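Local coordinates for protein filamentous hemagglutinin (Bordetella pertussis, PDB 1RWR) that acts as an adhesin of Bordetella pertussis, exported by two-partner secretion, for which its beta-helical TPS domain probably serves as the recognition module, at residues Ala104-Ile109 with Thr126-Val131; Phe48-Thr53 with Tyr95-Asp100; Gly223-Lys228 with Gly245-Pro250; Ala214-Gly219 with Ser237-Arg242; Ser110-Ser115 with Ile147-Val152. One frame throughout, in Å; residues are numbered along the deposited sequence.

Contact 1: residues Ala104-Ile109 with Thr126-Val131; sequences ANPNGI and TGRPSV
Arg128 leaves its strand with CG anti to the backbone N (chi1 179°) and then bends twice, at chi2 and chi3, so that its guanidinium folds back over CG of Pro106. The proline points that atom at the middle of the guanidinium face, 3.7 Å from Arg128 CZ, and the two side chains cross at about a right angle. Arg128 NH1 forms a salt bridge with Glu79 and also bonds to Val80 O, which together hold the guanidinium in this pose. Thr126 takes the crowded rotamer (chi1 62°), with CG2 3.4 Å from Asn105 O, while its hydroxyl bonds to Gln142 O. The place is a corner of the right-handed beta-helix, where the chain leaves strand 99-104 and turns toward 109-111. A type I turn from Asn105 to Gly108 makes that corner; proline suits its second position, whose phi its ring fixes. Asn105 OD1 accepts from Asn107 N at 2.9 Å, an Asx turn, and glycine fits position 108 because phi is 127°. No conventional hydrogen bond joins the segments. Instead Pro106 CA approaches Thr126 O at 3.1 Å in a CA-H...O contact, and Ala104, small enough for this buried spot, sets CB 4.1 Å from Pro129 CG.

Contact 2: residues Phe48-Thr53 with Tyr95-Asp100; sequences FNNGLT and YGKGAD
Tyr95 and Asn50 bury the most surface here, and each reaches across to the other segment with a polar tip. Tyr95 holds CG anti to its backbone N (chi1 168°), which lays the ring alongside Asn49 and carries the phenol to the loop beyond the strand. There Tyr95 OH donates to Thr53 O at 2.6 Å, from above that carbonyl's plane. Asn49 OD1 lies at the ring edge, 3.3 Å from Tyr95 CD2, and also accepts from Gly51 N in an Asx turn, while Asn49 ND2 bonds to Asn22 OD1. Glycine suits position 51, since a CB would collide with Tyr95 CE2. Asn50, likewise with CG anti to N (chi1 -156°), carries its amide to the loop after strand 91-96: ND2 donates to Lys97 O at 2.8 Å, with a fairly straight N-H (158°). Its OD1 accepts from Ala73 N, so this buried asparagine is held at both ends. The backbones are joined by Tyr95 N to Phe48 O at 2.9 Å and Asn50 N to Tyr95 O at 2.7 Å. At Gly96 a positive phi favours glycine. Such in-register parallel bridges between successive turns are typical of a beta-helix, with strands 45-50 and 91-96 stacked as neighbours.

Contact 3: residues Gly223-Lys228 with Gly245-Pro250; sequences GAMYGK and GSLSSP
From its CB onward, Met225 runs beside one branch of Leu247. Both residues keep CG anti to the carbonyl carbon (chi1 -55° for Met225), so the two chains lie side by side and point the same way. Met225 CB lies 3.8 Å from Leu247 CD2; CG and SD follow at 4.0 Å from that same methyl, and beyond SD the chain bends at chi3. The Met225 side chain also touches Ile184, Ile230 and Leu232. This is the side-chain ladder of a parallel beta-helix: equivalent positions on successive coils stack, here one apolar chain on another inside, and long flexible or branched apolar chains fill its interior. The backbones are knit in parallel register, Met225 N donating to Ser246 O at 2.9 Å and Ser248 N to Met225 O at 2.9 Å, each nearly along the C=O axis. On the other face, Tyr226 turns its ring edge to Ser248 O, with CD1 at 3.4 Å, and small Ser248 fits beside it. Glycine suits position 245, where a CB would run into Ala224 N. At the end of the strand, Ser249 OG lies 2.7 Å from Lys228 O and 2.9 Å from Gly227 O, while Pro250 CD packs 3.3 Å from Gly227 O.

Contact 4: residues Ala214-Gly219 with Ser237-Arg242; sequences AYAIDG and SGLGVR
Asp218 OD1 is held by one bond, from Arg242 NE at 2.9 Å, and its partner OD2 by a second, from Arg242 NH2 at 3.0 Å, so that two nitrogens grip the carboxylate side-on. Both acceptors lie in the guanidinium plane, whereas the nitrogens approach from above the carboxylate plane, the two groups being tilted by 33°. The residues are a bridged pair on adjacent parallel strands, each with CG anti to its backbone N, so their side chains run alongside; a bend at chi3 then turns the guanidinium toward the acid. Tyr215 supports it from one face. Its CE2 lies over the centre of the guanidinium, 3.3 Å from Arg242 CZ, with ring and guanidinium 27° from parallel, while Arg242 CB makes a CH-pi contact on the same ring, 3.9 Å from its centroid. Arginine suits this place by offering both a charged edge and a flat face. Gly240 pairs with Tyr215 in the ladder; a CB there would strike the ring. At the corner Gly240 O receives two weak bonds, from Ala216 N and Ile217 N, as a beta bulge shifts the register by one residue. Beyond it, Arg242 N to Ile217 O (2.9 Å) resumes the ladder. Ile217 and Val241 turn inward, Ile217 against Val186 of strand 183-188 and Val241 against Val255 of strand 252-257, while strand 166-169 bonds to the other edge of 215-219.

Contact 5: residues Ser110-Ser115 with Ile147-Val152; sequences SVNGLS and IERGGV
The two segments run side by side, bridged in parallel at Val111 and Ile147, with a single further bridge at Leu114 and Val152 and the register shifted by two where the chain turns a corner. They belong to successive coils of the beta-helix, and the extra residues are taken up by a type I turn from Glu148 to Gly151. Glu148 N donates to Val111 O at 2.8 Å, almost along the C=O axis, at the first residue of that turn; at the last, Leu114 N donates to Gly151 O at 3.0 Å. Asn112 spans the corner. With CG anti to its backbone N (chi1 -168°), it brings OD1 to Gly150 N at 2.8 Å, nearly in line with its own C=O, and so ties the turn to the coil before it. Glycine suits 113 and 151, which have positive phi, and also 150, where a CB would strike that oxygen. Inward, Val111 packs against apolar side chains: its CB lies 3.6 Å from Ile147 CD1, and its CG1 meets Val152 CG2 at 3.7 Å. Beta-branched residues suit these extended interior positions, and Leu124 of strand 119-125 packs against Val111. On the outside Glu148, extended beyond CG, crosses Asn112 at about a right angle, with OE1 3.4 Å from Asn112 CB. A water links its other oxygen to the first coil, donating to Glu148 OE2 at 2.7 Å and lying 2.8 Å from Ser110 OG.

How the contacts relate
All five contacts fall within the TPS domain and join parts of one beta-helix. Contacts 1 and 5 alternate along the chain, 104-109 running directly into 110-115, with centres 18 Å apart; contacts 3 and 4 are interleaved in the same way, also with centres 18 Å apart, as strands 215-219 and 240-243 lead to 225-226 and 247-249. Contacts 3, 4 and 5 reach the same long parallel sheet, contact 5 coming within about 7 Å of each of the others between nearest atoms. Contact 2 is separated farthest from contact 4, about 38 Å between centres, on opposite sides of the chain's centre, yet it shares a second sheet with contact 5 through strands 91-96 and 114-117.

Contact 1: residues Ala104-Ile109 with Thr126-Val131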
# COMPACT_ATOMS: atom_id res chain seq x y z
N ALA A 104 -1.29 8.57 1.07
CA ALA A 104 -0.98 8.76 2.49
C ALA A 104 -2.10 9.49 3.20
O ALA A 104 -2.43 10.64 2.87
CB ALA A 104 0.33 9.52 2.65
N ASN A 105 -2.67 8.86 4.22
CA ASN A 105 -3.70 9.50 5.01
C ASN A 105 -3.57 8.99 6.48
O ASN A 105 -3.97 7.88 6.79
CB ASN A 105 -5.08 9.22 4.43
CG ASN A 105 -6.18 10.00 5.16
OD1 ASN A 105 -5.95 10.49 6.29
ND2 ASN A 105 -7.35 10.11 4.56
N PRO A 106 -2.98 9.79 7.36
CA PRO A 106 -2.83 9.38 8.76
C PRO A 106 -4.14 9.05 9.48
O PRO A 106 -4.09 8.35 10.47
CB PRO A 106 -2.11 10.56 9.40
CG PRO A 106 -1.31 11.10 8.28
CD PRO A 106 -2.23 11.04 7.08
N ASN A 107 -5.26 9.51 8.96
CA ASN A 107 -6.55 9.21 9.57
C ASN A 107 -7.06 7.82 9.31
O ASN A 107 -7.98 7.35 9.99
CB ASN A 107 -7.56 10.23 9.09
CG ASN A 107 -7.11 11.64 9.38
OD1 ASN A 107 -6.85 12.01 10.56
ND2 ASN A 107 -6.93 12.43 8.33
N GLY A 108 -6.48 7.15 8.31
CA GLY A 108 -6.89 5.82 7.94
C GLY A 108 -7.23 5.67 6.48
O GLY A 108 -7.56 6.64 5.79
N ILE A 109 -7.12 4.43 6.00
CA ILE A 109 -7.55 4.09 4.65
C ILE A 109 -8.30 2.77 4.66
O ILE A 109 -7.84 1.80 5.27
CB ILE A 109 -6.33 3.96 3.71
CG1 ILE A 109 -5.46 5.21 3.73
CG2 ILE A 109 -6.79 3.60 2.32
CD1 ILE A 109 -4.18 5.02 2.91
N THR A 126 -0.62 5.20 6.29
CA THR A 126 -1.10 6.24 7.21
C THR A 126 0.06 7.08 7.74
O THR A 126 -0.15 7.88 8.65
CB THR A 126 -1.88 5.66 8.38
OG1 THR A 126 -1.01 4.79 9.15
CG2 THR A 126 -3.00 4.83 7.87
N GLY A 127 1.24 6.93 7.17
CA GLY A 127 2.36 7.81 7.50
C GLY A 127 2.24 9.22 6.97
O GLY A 127 1.65 9.46 5.89
N ARG A 128 2.77 10.18 7.73
CA ARG A 128 2.91 11.53 7.25
C ARG A 128 4.19 11.63 6.39
O ARG A 128 5.27 11.31 6.87
CB ARG A 128 2.99 12.49 8.44
CG ARG A 128 3.18 13.89 8.06
CD ARG A 128 1.98 14.45 7.32
NE ARG A 128 0.79 14.64 8.17
CZ ARG A 128 -0.45 14.65 7.72
NH1 ARG A 128 -0.72 14.45 6.41
NH2 ARG A 128 -1.43 14.86 8.58
N PRO A 129 4.06 12.06 5.14
CA PRO A 129 5.24 12.11 4.26
C PRO A 129 6.16 13.27 4.56
O PRO A 129 5.67 14.35 4.83
CB PRO A 129 4.67 12.31 2.87
CG PRO A 129 3.21 12.37 3.03
CD PRO A 129 2.84 12.47 4.44
N SER A 130 7.45 13.01 4.51
CA SER A 130 8.46 14.06 4.41
C SER A 130 9.15 13.87 3.08
O SER A 130 9.75 12.82 2.84
CB SER A 130 9.46 13.90 5.55
OG SER A 130 8.88 14.42 6.73
N VAL A 131 9.08 14.87 2.21
CA VAL A 131 9.63 14.79 0.86
C VAL A 131 10.81 15.78 0.70
O VAL A 131 10.65 16.98 0.93
CB VAL A 131 8.56 15.12 -0.18
CG1 VAL A 131 9.15 15.12 -1.59
CG2 VAL A 131 7.38 14.15 -0.08

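Contact 2: residues Phe48-Thr53 with Tyr95-Asp100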
# COMPACT_ATOMS: atom_id res chain seq x y z
N PHE A 48 -4.91 9.52 -12.79
CA PHE A 48 -3.86 10.47 -12.48
C PHE A 48 -3.25 10.94 -13.79
O PHE A 48 -2.76 10.14 -14.57
CB PHE A 48 -2.76 9.85 -11.62
CG PHE A 48 -3.21 9.53 -10.24
CD1 PHE A 48 -3.20 10.49 -9.26
CD2 PHE A 48 -3.67 8.25 -9.95
CE1 PHE A 48 -3.63 10.16 -7.95
CE2 PHE A 48 -4.09 7.93 -8.70
CZ PHE A 48 -4.07 8.88 -7.70
N ASN A 49 -3.26 12.24 -14.03
CA ASN A 49 -2.85 12.76 -15.35
C ASN A 49 -1.37 13.06 -15.36
O ASN A 49 -0.95 14.13 -14.96
CB ASN A 49 -3.68 13.98 -15.77
CG ASN A 49 -3.44 14.40 -17.22
OD1 ASN A 49 -2.51 13.90 -17.89
ND2 ASN A 49 -4.25 15.34 -17.71
N ASN A 50 -0.58 12.10 -15.84
CA ASN A 50 0.87 12.29 -15.99
C ASN A 50 1.24 12.44 -17.47
O ASN A 50 2.30 11.93 -17.93
CB ASN A 50 1.59 11.10 -15.38
CG ASN A 50 3.02 11.40 -14.95
OD1 ASN A 50 3.42 12.54 -14.67
ND2 ASN A 50 3.80 10.32 -14.79
N GLY A 51 0.35 13.11 -18.21
CA GLY A 51 0.45 13.23 -19.65
C GLY A 51 0.92 14.60 -20.09
O GLY A 51 0.46 15.60 -19.59
N LEU A 52 1.87 14.63 -21.01
CA LEU A 52 2.28 15.86 -21.71
C LEU A 52 1.55 16.07 -23.02
O LEU A 52 1.66 17.15 -23.62
CB LEU A 52 3.79 15.82 -21.96
CG LEU A 52 4.70 15.76 -20.74
CD1 LEU A 52 6.16 15.72 -21.17
CD2 LEU A 52 4.49 16.91 -19.77
N THR A 53 0.79 15.07 -23.45
CA THR A 53 -0.01 15.13 -24.65
C THR A 53 -1.42 14.68 -24.39
O THR A 53 -1.69 13.92 -23.45
CB THR A 53 0.60 14.23 -25.74
OG1 THR A 53 0.62 12.87 -25.30
CG2 THR A 53 2.08 14.59 -25.96
N TYR A 95 -2.40 7.99 -16.41
CA TYR A 95 -2.34 8.35 -17.82
C TYR A 95 -0.98 9.01 -18.07
O TYR A 95 -0.59 9.96 -17.42
CB TYR A 95 -3.49 9.26 -18.24
CG TYR A 95 -3.27 9.86 -19.61
CD1 TYR A 95 -3.39 9.09 -20.73
CD2 TYR A 95 -2.92 11.20 -19.77
CE1 TYR A 95 -3.12 9.63 -22.03
CE2 TYR A 95 -2.68 11.75 -21.07
CZ TYR A 95 -2.76 10.95 -22.17
OH TYR A 95 -2.51 11.48 -23.43
N GLY A 96 -0.34 8.54 -19.13
CA GLY A 96 0.97 9.07 -19.53
C GLY A 96 2.10 8.15 -19.10
O GLY A 96 2.06 6.93 -19.27
N LYS A 97 3.15 8.74 -18.55
CA LYS A 97 4.30 7.96 -18.09
C LYS A 97 3.90 7.21 -16.83
O LYS A 97 3.32 7.78 -15.91
CB LYS A 97 5.49 8.87 -17.80
CG LYS A 97 6.77 8.16 -17.28
CD LYS A 97 7.76 9.17 -16.71
CE LYS A 97 9.02 8.53 -16.05
NZ LYS A 97 8.75 8.00 -14.68
N GLY A 98 4.23 5.92 -16.79
CA GLY A 98 4.03 5.15 -15.58
C GLY A 98 4.80 5.74 -14.40
O GLY A 98 5.92 6.21 -14.54
N ALA A 99 4.22 5.65 -13.22
CA ALA A 99 4.85 6.19 -12.02
C ALA A 99 4.48 5.38 -10.78
O ALA A 99 3.49 4.65 -10.79
CB ALA A 99 4.42 7.62 -11.82
N ASP A 100 5.29 5.47 -9.74
CA ASP A 100 4.90 5.00 -8.42
C ASP A 100 3.71 5.82 -7.90
O ASP A 100 3.59 7.02 -8.16
CB ASP A 100 6.04 5.18 -7.40
CG ASP A 100 7.22 4.23 -7.63
OD1 ASP A 100 7.11 3.23 -8.37
OD2 ASP A 100 8.31 4.46 -7.08

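Contact 3: residues Gly223-Lys228 with Gly245-Pro250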
# COMPACT_ATOMS: atom_id res chain seq x y z
N GLY A 223 -8.34 -12.93 4.26
CA GLY A 223 -7.16 -12.13 3.93
C GLY A 223 -6.03 -12.95 3.33
O GLY A 223 -4.86 -12.70 3.63
N ALA A 224 -6.34 -13.91 2.46
CA ALA A 224 -5.32 -14.71 1.79
C ALA A 224 -4.44 -13.81 0.91
O ALA A 224 -4.92 -12.82 0.37
CB ALA A 224 -5.95 -15.79 0.94
N MET A 225 -3.16 -14.15 0.81
CA MET A 225 -2.22 -13.37 0.01
C MET A 225 -1.41 -14.25 -0.93
O MET A 225 -1.01 -15.37 -0.56
CB MET A 225 -1.27 -12.61 0.91
CG MET A 225 -1.95 -11.74 1.92
SD MET A 225 -0.72 -10.84 2.96
CE MET A 225 -0.63 -11.69 4.16
N TYR A 226 -1.17 -13.72 -2.13
CA TYR A 226 -0.36 -14.38 -3.15
C TYR A 226 0.57 -13.32 -3.74
O TYR A 226 0.12 -12.37 -4.37
CB TYR A 226 -1.27 -15.03 -4.15
CG TYR A 226 -0.61 -15.67 -5.36
CD1 TYR A 226 0.38 -16.63 -5.19
CD2 TYR A 226 -1.00 -15.36 -6.65
CE1 TYR A 226 1.00 -17.24 -6.28
CE2 TYR A 226 -0.37 -15.96 -7.76
CZ TYR A 226 0.63 -16.90 -7.54
OH TYR A 226 1.27 -17.56 -8.57
N GLY A 227 1.87 -13.47 -3.50
CA GLY A 227 2.84 -12.48 -3.91
C GLY A 227 4.19 -13.11 -4.19
O GLY A 227 4.49 -14.21 -3.71
N LYS A 228 4.99 -12.43 -5.01
CA LYS A 228 6.28 -12.95 -5.45
C LYS A 228 7.20 -13.19 -4.26
O LYS A 228 7.81 -14.23 -4.13
CB LYS A 228 6.91 -11.98 -6.50
CG LYS A 228 8.25 -12.43 -7.04
CD LYS A 228 8.63 -11.64 -8.26
CE LYS A 228 8.97 -10.22 -7.93
NZ LYS A 228 9.16 -9.47 -9.20
N GLY A 245 -5.37 -15.96 7.03
CA GLY A 245 -5.45 -16.08 5.57
C GLY A 245 -4.24 -16.82 5.00
O GLY A 245 -3.13 -16.56 5.43
N SER A 246 -4.45 -17.77 4.08
CA SER A 246 -3.37 -18.57 3.52
C SER A 246 -2.38 -17.67 2.81
O SER A 246 -2.80 -16.73 2.17
CB SER A 246 -3.93 -19.55 2.51
OG SER A 246 -4.69 -20.50 3.22
N LEU A 247 -1.09 -17.96 2.96
CA LEU A 247 -0.04 -17.22 2.29
C LEU A 247 0.56 -18.14 1.25
O LEU A 247 0.93 -19.29 1.58
CB LEU A 247 1.01 -16.81 3.31
CG LEU A 247 0.48 -15.95 4.45
CD1 LEU A 247 1.65 -15.56 5.35
CD2 LEU A 247 -0.15 -14.67 3.96
N SER A 248 0.77 -17.61 0.06
CA SER A 248 1.35 -18.38 -1.03
C SER A 248 2.33 -17.54 -1.77
O SER A 248 1.99 -16.44 -2.17
CB SER A 248 0.21 -18.87 -1.95
OG SER A 248 0.71 -19.73 -2.97
N SER A 249 3.55 -18.04 -2.01
CA SER A 249 4.57 -17.25 -2.71
C SER A 249 5.56 -18.13 -3.48
O SER A 249 6.03 -19.15 -2.95
CB SER A 249 5.38 -16.44 -1.70
OG SER A 249 6.47 -15.85 -2.36
N PRO A 250 5.90 -17.76 -4.72
CA PRO A 250 6.95 -18.51 -5.41
C PRO A 250 8.30 -18.45 -4.72
O PRO A 250 9.07 -19.38 -4.88
CB PRO A 250 7.02 -17.87 -6.77
CG PRO A 250 6.41 -16.60 -6.62
CD PRO A 250 5.27 -16.77 -5.61

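Contact 4: residues Ala214-Gly219 with Ser237-Arg242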
# COMPACT_ATOMS: atom_id res chain seq x y z
N ALA A 214 -2.38 -7.32 21.63
CA ALA A 214 -3.30 -7.04 20.53
C ALA A 214 -2.51 -7.23 19.25
O ALA A 214 -1.28 -7.40 19.30
CB ALA A 214 -3.91 -5.63 20.65
N TYR A 215 -3.22 -7.27 18.12
CA TYR A 215 -2.62 -7.61 16.86
C TYR A 215 -2.39 -6.36 16.02
O TYR A 215 -3.35 -5.70 15.67
CB TYR A 215 -3.53 -8.59 16.10
CG TYR A 215 -3.63 -9.86 16.87
CD1 TYR A 215 -2.53 -10.66 17.03
CD2 TYR A 215 -4.81 -10.22 17.49
CE1 TYR A 215 -2.59 -11.84 17.76
CE2 TYR A 215 -4.89 -11.39 18.22
CZ TYR A 215 -3.77 -12.18 18.36
OH TYR A 215 -3.85 -13.33 19.10
N ALA A 216 -1.14 -6.04 15.72
CA ALA A 216 -0.81 -4.94 14.84
C ALA A 216 -1.16 -5.23 13.37
O ALA A 216 -1.50 -4.32 12.62
CB ALA A 216 0.67 -4.65 14.95
N ILE A 217 -1.05 -6.50 12.99
CA ILE A 217 -1.54 -7.00 11.70
C ILE A 217 -2.51 -8.10 12.09
O ILE A 217 -2.14 -9.02 12.85
CB ILE A 217 -0.41 -7.57 10.82
CG1 ILE A 217 0.62 -6.48 10.53
CG2 ILE A 217 -0.99 -8.19 9.55
CD1 ILE A 217 1.86 -6.91 9.80
N ASP A 218 -3.72 -8.01 11.59
CA ASP A 218 -4.73 -9.02 11.85
C ASP A 218 -5.44 -9.38 10.57
O ASP A 218 -6.20 -8.59 10.06
CB ASP A 218 -5.70 -8.48 12.90
CG ASP A 218 -6.56 -9.55 13.50
OD1 ASP A 218 -6.42 -10.73 13.16
OD2 ASP A 218 -7.46 -9.24 14.33
N GLY A 219 -5.11 -10.55 10.04
CA GLY A 219 -5.75 -11.08 8.84
C GLY A 219 -6.67 -12.24 9.19
O GLY A 219 -6.29 -13.13 9.92
N SER A 237 6.70 -3.12 20.25
CA SER A 237 6.97 -4.18 21.22
C SER A 237 5.65 -4.70 21.82
O SER A 237 4.76 -3.94 22.22
CB SER A 237 7.89 -3.67 22.33
OG SER A 237 8.10 -4.67 23.32
N GLY A 238 5.52 -6.02 21.84
CA GLY A 238 4.38 -6.63 22.49
C GLY A 238 3.17 -6.85 21.61
O GLY A 238 2.19 -7.45 22.05
N LEU A 239 3.19 -6.34 20.38
CA LEU A 239 2.00 -6.46 19.50
C LEU A 239 2.19 -7.63 18.55
O LEU A 239 3.31 -7.92 18.18
CB LEU A 239 1.76 -5.16 18.72
CG LEU A 239 1.00 -4.09 19.50
CD1 LEU A 239 1.84 -3.59 20.66
CD2 LEU A 239 0.56 -2.92 18.72
N GLY A 240 1.09 -8.28 18.16
CA GLY A 240 1.17 -9.51 17.40
C GLY A 240 0.93 -9.37 15.93
O GLY A 240 0.35 -8.39 15.48
N VAL A 241 1.41 -10.34 15.17
CA VAL A 241 0.98 -10.55 13.81
C VAL A 241 0.13 -11.80 13.77
O VAL A 241 0.63 -12.88 14.06
CB VAL A 241 2.18 -10.78 12.87
CG1 VAL A 241 1.69 -11.10 11.46
CG2 VAL A 241 3.07 -9.57 12.87
N ARG A 242 -1.13 -11.64 13.44
CA ARG A 242 -2.04 -12.75 13.24
C ARG A 242 -2.48 -12.71 11.79
O ARG A 242 -3.03 -11.73 11.31
CB ARG A 242 -3.26 -12.67 14.13
CG ARG A 242 -4.20 -13.87 13.92
CD ARG A 242 -5.23 -14.03 15.00
NE ARG A 242 -6.09 -12.86 15.12
CZ ARG A 242 -7.03 -12.73 16.05
NH1 ARG A 242 -7.21 -13.70 16.94
NH2 ARG A 242 -7.77 -11.63 16.11

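Contact 5: residues Ser110-Ser115 with Ile147-Val152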
# COMPACT_ATOMS: atom_id res chain seq x y z
N SER A 110 -9.45 2.75 3.98
CA SER A 110 -10.14 1.49 3.75
C SER A 110 -10.12 1.20 2.24
O SER A 110 -10.24 2.13 1.42
CB SER A 110 -11.55 1.55 4.35
OG SER A 110 -12.27 2.57 3.76
N VAL A 111 -9.95 -0.07 1.91
CA VAL A 111 -9.72 -0.51 0.55
C VAL A 111 -10.71 -1.61 0.19
O VAL A 111 -10.82 -2.57 0.90
CB VAL A 111 -8.30 -1.03 0.43
CG1 VAL A 111 -7.99 -1.41 -0.99
CG2 VAL A 111 -7.27 -0.00 0.89
N ASN A 112 -11.40 -1.47 -0.93
CA ASN A 112 -12.36 -2.50 -1.36
C ASN A 112 -12.38 -2.67 -2.87
O ASN A 112 -12.95 -1.87 -3.58
CB ASN A 112 -13.76 -2.15 -0.86
CG ASN A 112 -14.71 -3.32 -1.02
OD1 ASN A 112 -14.37 -4.42 -0.69
ND2 ASN A 112 -15.91 -3.08 -1.56
N GLY A 113 -11.76 -3.73 -3.36
CA GLY A 113 -11.75 -4.01 -4.78
C GLY A 113 -10.90 -3.00 -5.56
O GLY A 113 -11.37 -2.32 -6.49
N LEU A 114 -9.64 -2.92 -5.18
CA LEU A 114 -8.70 -1.94 -5.73
C LEU A 114 -7.80 -2.59 -6.76
O LEU A 114 -7.32 -3.69 -6.56
CB LEU A 114 -7.86 -1.33 -4.60
CG LEU A 114 -7.00 -0.10 -4.96
CD1 LEU A 114 -7.86 1.07 -5.32
CD2 LEU A 114 -6.03 0.27 -3.84
N SER A 115 -7.55 -1.90 -7.87
CA SER A 115 -6.57 -2.37 -8.85
C SER A 115 -5.81 -1.15 -9.39
O SER A 115 -6.07 0.00 -8.97
CB SER A 115 -7.24 -3.15 -9.99
OG SER A 115 -8.13 -2.30 -10.64
N ILE A 147 -8.11 -3.71 4.54
CA ILE A 147 -8.42 -4.29 3.27
C ILE A 147 -9.73 -5.05 3.49
O ILE A 147 -9.76 -6.02 4.23
CB ILE A 147 -7.29 -5.25 2.76
CG1 ILE A 147 -5.93 -4.53 2.66
CG2 ILE A 147 -7.69 -5.82 1.43
CD1 ILE A 147 -5.95 -3.25 1.95
N GLU A 148 -10.79 -4.56 2.89
CA GLU A 148 -12.12 -5.16 2.96
C GLU A 148 -12.26 -6.34 2.02
O GLU A 148 -11.36 -6.66 1.24
CB GLU A 148 -13.21 -4.10 2.70
CG GLU A 148 -13.13 -2.93 3.65
CD GLU A 148 -14.17 -1.86 3.40
OE1 GLU A 148 -14.86 -1.93 2.36
OE2 GLU A 148 -14.30 -0.93 4.27
N ARG A 149 -13.41 -6.98 2.06
CA ARG A 149 -13.62 -8.24 1.33
C ARG A 149 -13.34 -8.23 -0.17
O ARG A 149 -13.00 -9.26 -0.72
CB ARG A 149 -15.04 -8.74 1.59
CG ARG A 149 -16.09 -7.83 1.06
CD ARG A 149 -17.46 -8.02 1.68
NE ARG A 149 -18.15 -9.18 1.13
CZ ARG A 149 -18.09 -10.41 1.65
NH1 ARG A 149 -17.34 -10.67 2.71
NH2 ARG A 149 -18.78 -11.40 1.09
N GLY A 150 -13.51 -7.08 -0.84
CA GLY A 150 -13.24 -6.91 -2.27
C GLY A 150 -11.77 -7.05 -2.65
O GLY A 150 -11.43 -7.40 -3.80
N GLY A 151 -10.89 -6.73 -1.70
CA GLY A 151 -9.50 -7.09 -1.82
C GLY A 151 -8.73 -6.13 -2.70
O GLY A 151 -9.22 -5.03 -3.06
N VAL A 152 -7.53 -6.57 -3.03
CA VAL A 152 -6.62 -5.82 -3.88
C VAL A 152 -6.10 -6.74 -4.97
O VAL A 152 -5.57 -7.85 -4.71
CB VAL A 152 -5.42 -5.22 -3.10
CG1 VAL A 152 -4.43 -4.56 -4.08
CG2 VAL A 152 -5.90 -4.26 -2.04
O HOH W 1 -14.85 1.53 3.31